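Local coordinates for glutamine amidotransferase domain-containing protein (Thermotoga maritima, PDB 1O1Y), which is probably a class I glutamine amidotransferase, which would release ammonia from glutamine for transfer to an acceptor not yet identified, at residues E121-Y126 against F147-D152; G102-A107 against G181-I186. All coordinates share one frame; numbering follows the deposited sequence.

In the fold
Both contacts lie in the class I glutamine amidotransferase domain and reach the same mixed sheet. Contact 1 is partly buried and sits at one margin of the sheet, where strands 122-123 and 125-130 pair with strand 143-150. Its chemistry is backbone pairing, a His-carboxylate bond and indole faces covered by aliphatic carbons. Contact 2 is fully buried, close to the centre of the molecule. It sets helix 102-109 against strand 179-182 and the loop beyond, with close backbone packing and one amide-to-amide bond. Contact 1 is nested in the loop that contact 2 closes. The two meet where Phe147 adjoins His185 and where Asp152 and His150 adjoin Gln104 and Gln183.

Contact 1 (E121-Y126 against F147-D152); sequences EEIGWY and FQWHGD. With SO4 (sulfate ion), chain C.
His150 donates from both ring nitrogens, one of them across the contact to Glu122. The two segments form an antiparallel pairing at the margin of the mixed sheet of this amidotransferase domain. His150 NE2 meets Glu122 OE1 at 2.7 Å, on the anti lone pair of the oxygen. The carboxylate stands nearly upright to the ring, with planes 85° apart. His150 ND1 reaches Asp152 O at 2.6 Å. With CG between the backbone N and the carbonyl carbon (chi1 77°), the ring turns back alongside Glu122. Two acceptors, one a carboxylate, would probably favour a protonated imidazole. An alanine in place of His150 would probably leave Glu122 OE1 without its imidazole N-H, though Gln172 also bonds to this oxygen. Gln148 lies on the same face; water 2 bridges its NE2 to Glu122 OE2, and this NE2 also bonds to Gln172. Four backbone bonds join Glu122 with His150 and Gly124 with Gln148. Gly124 makes the corner between the strands, at backbone angles where a CB would strike the preceding carbonyl oxygen. On the opposite face, Ile123 CG2 sits over the six-membered ring of Trp149, 3.9 Å from its centroid, as a CH-pi contact. The indole NE1 of Trp149 bonds to Glu203. Phe147 CB covers the six-membered ring of Trp125 in the same way, at 3.8 Å. At the end of strand 143-150 a sulfate, probably from the crystallisation liquor, is held by backbone amides. Gly151 N is shared between O1 and O2, and Asp152 N gives O2 a further bond at 2.9 Å.

Contact 2 (G102-A107 against G181-I186); sequences GSQMLA and GLQFHI
Gln104 has CG anti to its carbonyl carbon (chi1 -69°) and an extended chain, while Gln183 has CG anti to the backbone N (chi1 177°) and bends at chi2. These torsions bring the two amides together. Helix 102-109 follows the turn at position 100, as in the nucleophile elbow of class I glutamine amidotransferases, and here it packs against the end of strand 179-182. Gln104 NE2 donates to Gln183 OE1 at 3.1 Å. The donor lies in the carbonyl plane of Gln183, on a lone pair, well to one side of the C=O bond. The amide planes are 60° apart. Gln104 NE2 is also 3.3 Å from Gln183 NE2, a pair of donors that do not bond. One residue earlier in the helix, Ser103 points at the strand, and Ser103 CB rests 3.4 Å from Leu182 O. Its OG bonds to the backbone O of the cysteinesulfonic acid at position 100. His185 NE2 bonds to an oxygen of that same modified side chain, and His185 ND1 bonds to Glu187. This is consistent with the Cys-His-Glu triad of the family, with the contact beside it. Gly181 lies close against the helix, where a CB would come within 3.3 Å of Ser103 CB. One turn further on, Leu106 CD2 reaches Gly181 N at 3.9 Å.

Contact 1 (E121-Y126 against F147-D152)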
loop_
_atom_site.group_PDB
_atom_site.type_symbol
_atom_site.label_atom_id
_atom_site.label_comp_id
_atom_site.label_asym_id
_atom_site.label_seq_id
_atom_site.Cartn_x
_atom_site.Cartn_y
_atom_site.Cartn_z
ATOM N N GLU A 121 6.177 -8.140 14.894
ATOM C CA GLU A 121 5.894 -7.016 14.018
ATOM C C GLU A 121 7.130 -6.689 13.173
ATOM O O GLU A 121 8.265 -6.937 13.581
ATOM C CB GLU A 121 5.536 -5.774 14.809
ATOM C CG GLU A 121 4.227 -5.822 15.562
ATOM C CD GLU A 121 3.920 -4.488 16.220
ATOM O OE1 GLU A 121 2.920 -3.816 15.880
ATOM O OE2 GLU A 121 4.726 -4.087 17.048
ATOM N N GLU A 122 6.890 -6.138 12.001
ATOM C CA GLU A 122 7.931 -5.566 11.174
ATOM C C GLU A 122 7.761 -4.056 11.196
ATOM O O GLU A 122 6.798 -3.524 10.640
ATOM C CB GLU A 122 7.828 -6.116 9.755
ATOM C CG GLU A 122 8.251 -7.581 9.603
ATOM C CD GLU A 122 8.267 -8.043 8.147
ATOM O OE1 GLU A 122 7.290 -7.796 7.390
ATOM O OE2 GLU A 122 9.252 -8.696 7.727
ATOM N N ILE A 123 8.665 -3.367 11.895
ATOM C CA ILE A 123 8.649 -1.927 11.930
ATOM C C ILE A 123 10.076 -1.495 11.619
ATOM O O ILE A 123 10.990 -1.702 12.414
ATOM C CB ILE A 123 8.216 -1.364 13.264
ATOM C CG1 ILE A 123 6.809 -1.850 13.617
ATOM C CG2 ILE A 123 8.301 0.179 13.205
ATOM C CD1 ILE A 123 6.341 -1.433 15.004
ATOM N N GLY A 124 10.264 -0.961 10.426
ATOM C CA GLY A 124 11.605 -0.619 9.980
ATOM C C GLY A 124 11.933 -1.123 8.607
ATOM O O GLY A 124 11.048 -1.412 7.831
ATOM N N TRP A 125 13.234 -1.282 8.334
ATOM C CA TRP A 125 13.671 -1.615 6.979
ATOM C C TRP A 125 14.034 -3.099 6.899
ATOM O O TRP A 125 14.798 -3.595 7.735
ATOM C CB TRP A 125 14.872 -0.709 6.627
ATOM C CG TRP A 125 14.442 0.700 6.384
ATOM C CD1 TRP A 125 14.458 1.732 7.272
ATOM C CD2 TRP A 125 13.924 1.232 5.160
ATOM N NE1 TRP A 125 13.977 2.878 6.664
ATOM C CE2 TRP A 125 13.651 2.596 5.373
ATOM C CE3 TRP A 125 13.694 0.708 3.901
ATOM C CZ2 TRP A 125 13.148 3.419 4.384
ATOM C CZ3 TRP A 125 13.202 1.512 2.921
ATOM C CH2 TRP A 125 12.940 2.877 3.167
ATOM N N TYR A 126 13.427 -3.811 5.952
ATOM C CA TYR A 126 13.552 -5.257 5.848
ATOM C C TYR A 126 13.667 -5.622 4.393
ATOM O O TYR A 126 13.169 -4.934 3.535
ATOM C CB TYR A 126 12.305 -5.985 6.423
ATOM C CG TYR A 126 12.038 -5.802 7.916
ATOM C CD1 TYR A 126 11.503 -4.636 8.416
ATOM C CD2 TYR A 126 12.286 -6.820 8.826
ATOM C CE1 TYR A 126 11.282 -4.468 9.732
ATOM C CE2 TYR A 126 12.028 -6.658 10.182
ATOM C CZ TYR A 126 11.509 -5.474 10.629
ATOM O OH TYR A 126 11.254 -5.282 11.989
ATOM N N PHE A 147 10.318 -0.606 3.406
ATOM C CA PHE A 147 9.907 -0.129 4.729
ATOM C C PHE A 147 8.586 -0.807 5.185
ATOM O O PHE A 147 7.611 -0.901 4.443
ATOM C CB PHE A 147 9.735 1.366 4.715
ATOM C CG PHE A 147 9.349 1.951 6.031
ATOM C CD1 PHE A 147 10.196 1.877 7.122
ATOM C CD2 PHE A 147 8.139 2.643 6.153
ATOM C CE1 PHE A 147 9.813 2.474 8.351
ATOM C CE2 PHE A 147 7.770 3.226 7.339
ATOM C CZ PHE A 147 8.602 3.120 8.448
ATOM N N GLN A 148 8.603 -1.300 6.401
ATOM C CA GLN A 148 7.498 -2.070 6.974
ATOM C C GLN A 148 7.000 -1.396 8.217
ATOM O O GLN A 148 7.781 -0.864 9.035
ATOM C CB GLN A 148 7.957 -3.472 7.400
ATOM C CG GLN A 148 8.442 -4.338 6.230
ATOM C CD GLN A 148 7.314 -4.969 5.447
ATOM O OE1 GLN A 148 6.156 -4.544 5.536
ATOM N NE2 GLN A 148 7.652 -6.009 4.665
ATOM N N TRP A 149 5.699 -1.448 8.405
ATOM C CA TRP A 149 5.109 -1.032 9.652
ATOM C C TRP A 149 3.806 -1.800 9.873
ATOM O O TRP A 149 2.719 -1.267 9.711
ATOM C CB TRP A 149 4.850 0.475 9.669
ATOM C CG TRP A 149 4.727 1.015 11.096
ATOM C CD1 TRP A 149 3.973 0.507 12.110
ATOM C CD2 TRP A 149 5.420 2.144 11.648
ATOM N NE1 TRP A 149 4.164 1.245 13.255
ATOM C CE2 TRP A 149 5.030 2.267 12.987
ATOM C CE3 TRP A 149 6.340 3.056 11.143
ATOM C CZ2 TRP A 149 5.522 3.281 13.814
ATOM C CZ3 TRP A 149 6.810 4.062 11.962
ATOM C CH2 TRP A 149 6.406 4.160 13.271
ATOM N N HIS A 150 3.921 -3.066 10.264
ATOM C CA HIS A 150 2.733 -3.916 10.360
ATOM C C HIS A 150 2.937 -5.024 11.376
ATOM O O HIS A 150 4.034 -5.529 11.549
ATOM C CB HIS A 150 2.348 -4.500 8.983
ATOM C CG HIS A 150 3.201 -5.649 8.545
ATOM N ND1 HIS A 150 2.809 -6.968 8.700
ATOM C CD2 HIS A 150 4.439 -5.688 7.995
ATOM C CE1 HIS A 150 3.776 -7.762 8.267
ATOM N NE2 HIS A 150 4.785 -7.010 7.855
ATOM N N GLY A 151 1.827 -5.410 11.987
ATOM C CA GLY A 151 1.744 -6.544 12.863
ATOM C C GLY A 151 0.870 -7.657 12.324
ATOM O O GLY A 151 0.972 -8.769 12.814
ATOM N N ASP A 152 0.009 -7.352 11.372
ATOM C CA ASP A 152 -0.891 -8.365 10.805
ATOM C C ASP A 152 -0.337 -8.848 9.487
ATOM O O ASP A 152 0.479 -8.181 8.820
ATOM C CB ASP A 152 -2.292 -7.814 10.568
ATOM C CG ASP A 152 -3.140 -7.727 11.843
ATOM O OD1 ASP A 152 -2.677 -8.095 12.973
ATOM O OD2 ASP A 152 -4.309 -7.247 11.779
HETATM S S SO4 C . -1.292 -3.810 11.681
HETATM O O1 SO4 C . -0.334 -3.391 12.684
HETATM O O2 SO4 C . -0.745 -4.635 10.578
HETATM O O3 SO4 C . -1.765 -2.570 11.066
HETATM O O4 SO4 C . -2.461 -4.486 12.267
HETATM O O HOH W 1 2.306 -0.644 15.458
HETATM O O HOH W 2 9.889 -7.933 4.987
#

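Contact 2 (G102-A107 against G181-I186)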
loop_
_atom_site.group_PDB
_atom_site.type_symbol
_atom_site.label_atom_id
_atom_site.label_comp_id
_atom_site.label_asym_id
_atom_site.label_seq_id
_atom_site.Cartn_x
_atom_site.Cartn_y
_atom_site.Cartn_z
ATOM N N GLY A 102 -4.466 -1.788 3.251
ATOM C CA GLY A 102 -5.042 -1.921 1.930
ATOM C C GLY A 102 -4.847 -3.292 1.337
ATOM O O GLY A 102 -5.750 -3.801 0.685
ATOM N N SER A 103 -3.646 -3.870 1.494
ATOM C CA SER A 103 -3.375 -5.201 0.962
ATOM C C SER A 103 -4.182 -6.256 1.719
ATOM O O SER A 103 -4.639 -7.235 1.124
ATOM C CB SER A 103 -1.866 -5.554 1.014
ATOM O OG SER A 103 -1.376 -5.702 2.359
ATOM N N GLN A 104 -4.324 -6.082 3.022
ATOM C CA GLN A 104 -5.075 -7.020 3.862
ATOM C C GLN A 104 -6.564 -6.946 3.552
ATOM O O GLN A 104 -7.246 -7.963 3.475
ATOM C CB GLN A 104 -4.828 -6.670 5.325
ATOM C CG GLN A 104 -3.412 -6.977 5.712
ATOM C CD GLN A 104 -2.977 -6.325 6.972
ATOM O OE1 GLN A 104 -3.752 -5.648 7.667
ATOM N NE2 GLN A 104 -1.715 -6.516 7.291
HETATM N N MSE A 105 -7.074 -5.741 3.305
HETATM C CA MSE A 105 -8.484 -5.576 2.935
HETATM C C MSE A 105 -8.764 -6.213 1.589
HETATM O O MSE A 105 -9.809 -6.833 1.394
HETATM C CB MSE A 105 -8.869 -4.090 2.928
HETATM C CG MSE A 105 -8.849 -3.506 4.346
HETATM SE SE MSE A 105 -9.261 -1.620 4.374
HETATM C CE MSE A 105 -11.104 -1.703 3.855
ATOM N N LEU A 106 -7.834 -6.072 0.659
ATOM C CA LEU A 106 -7.975 -6.715 -0.639
ATOM C C LEU A 106 -7.978 -8.244 -0.480
ATOM O O LEU A 106 -8.805 -8.944 -1.075
ATOM C CB LEU A 106 -6.842 -6.291 -1.595
ATOM C CG LEU A 106 -6.830 -6.976 -2.979
ATOM C CD1 LEU A 106 -8.080 -6.709 -3.795
ATOM C CD2 LEU A 106 -5.577 -6.546 -3.772
ATOM N N ALA A 107 -7.038 -8.775 0.291
ATOM C CA ALA A 107 -6.978 -10.221 0.546
ATOM C C ALA A 107 -8.281 -10.758 1.123
ATOM O O ALA A 107 -8.767 -11.805 0.732
ATOM C CB ALA A 107 -5.849 -10.545 1.478
ATOM N N GLY A 181 -1.761 -6.125 -4.145
ATOM C CA GLY A 181 -1.616 -5.869 -2.724
ATOM C C GLY A 181 -0.173 -5.974 -2.304
ATOM O O GLY A 181 0.467 -6.965 -2.574
ATOM N N LEU A 182 0.331 -4.948 -1.625
ATOM C CA LEU A 182 1.694 -4.957 -1.067
ATOM C C LEU A 182 1.602 -4.701 0.411
ATOM O O LEU A 182 1.007 -3.737 0.821
ATOM C CB LEU A 182 2.560 -3.873 -1.731
ATOM C CG LEU A 182 2.796 -3.917 -3.219
ATOM C CD1 LEU A 182 3.720 -2.750 -3.647
ATOM C CD2 LEU A 182 3.355 -5.250 -3.642
ATOM N N GLN A 183 2.183 -5.575 1.220
ATOM C CA GLN A 183 2.181 -5.376 2.656
ATOM C C GLN A 183 3.065 -4.170 3.062
ATOM O O GLN A 183 2.795 -3.451 4.051
ATOM C CB GLN A 183 2.655 -6.656 3.333
ATOM C CG GLN A 183 2.774 -6.552 4.832
ATOM C CD GLN A 183 1.407 -6.443 5.479
ATOM O OE1 GLN A 183 0.712 -7.455 5.594
ATOM N NE2 GLN A 183 1.017 -5.227 5.891
ATOM N N PHE A 184 4.127 -3.967 2.276
ATOM C CA PHE A 184 5.207 -3.041 2.569
ATOM C C PHE A 184 5.081 -1.679 1.841
ATOM O O PHE A 184 4.246 -1.494 0.910
ATOM C CB PHE A 184 6.544 -3.705 2.214
ATOM C CG PHE A 184 6.605 -4.206 0.807
ATOM C CD1 PHE A 184 6.293 -5.545 0.507
ATOM C CD2 PHE A 184 7.055 -3.375 -0.218
ATOM C CE1 PHE A 184 6.342 -5.999 -0.810
ATOM C CE2 PHE A 184 7.118 -3.828 -1.493
ATOM C CZ PHE A 184 6.778 -5.148 -1.813
ATOM N N HIS A 185 5.993 -0.782 2.192
ATOM C CA HIS A 185 6.008 0.581 1.674
ATOM C C HIS A 185 7.243 0.818 0.820
ATOM O O HIS A 185 8.385 0.657 1.295
ATOM C CB HIS A 185 6.027 1.541 2.854
ATOM C CG HIS A 185 4.820 1.435 3.712
ATOM N ND1 HIS A 185 3.662 2.142 3.463
ATOM C CD2 HIS A 185 4.573 0.677 4.808
ATOM C CE1 HIS A 185 2.764 1.855 4.397
ATOM N NE2 HIS A 185 3.288 0.967 5.222
ATOM N N ILE A 186 7.012 1.229 -0.430
ATOM C CA ILE A 186 8.059 1.757 -1.278
ATOM C C ILE A 186 7.802 3.229 -1.580
ATOM O O ILE A 186 8.571 3.849 -2.343
ATOM C CB ILE A 186 8.196 0.954 -2.596
ATOM C CG1 ILE A 186 6.957 1.065 -3.475
ATOM C CG2 ILE A 186 8.506 -0.502 -2.314
ATOM C CD1 ILE A 186 7.068 0.329 -4.849
#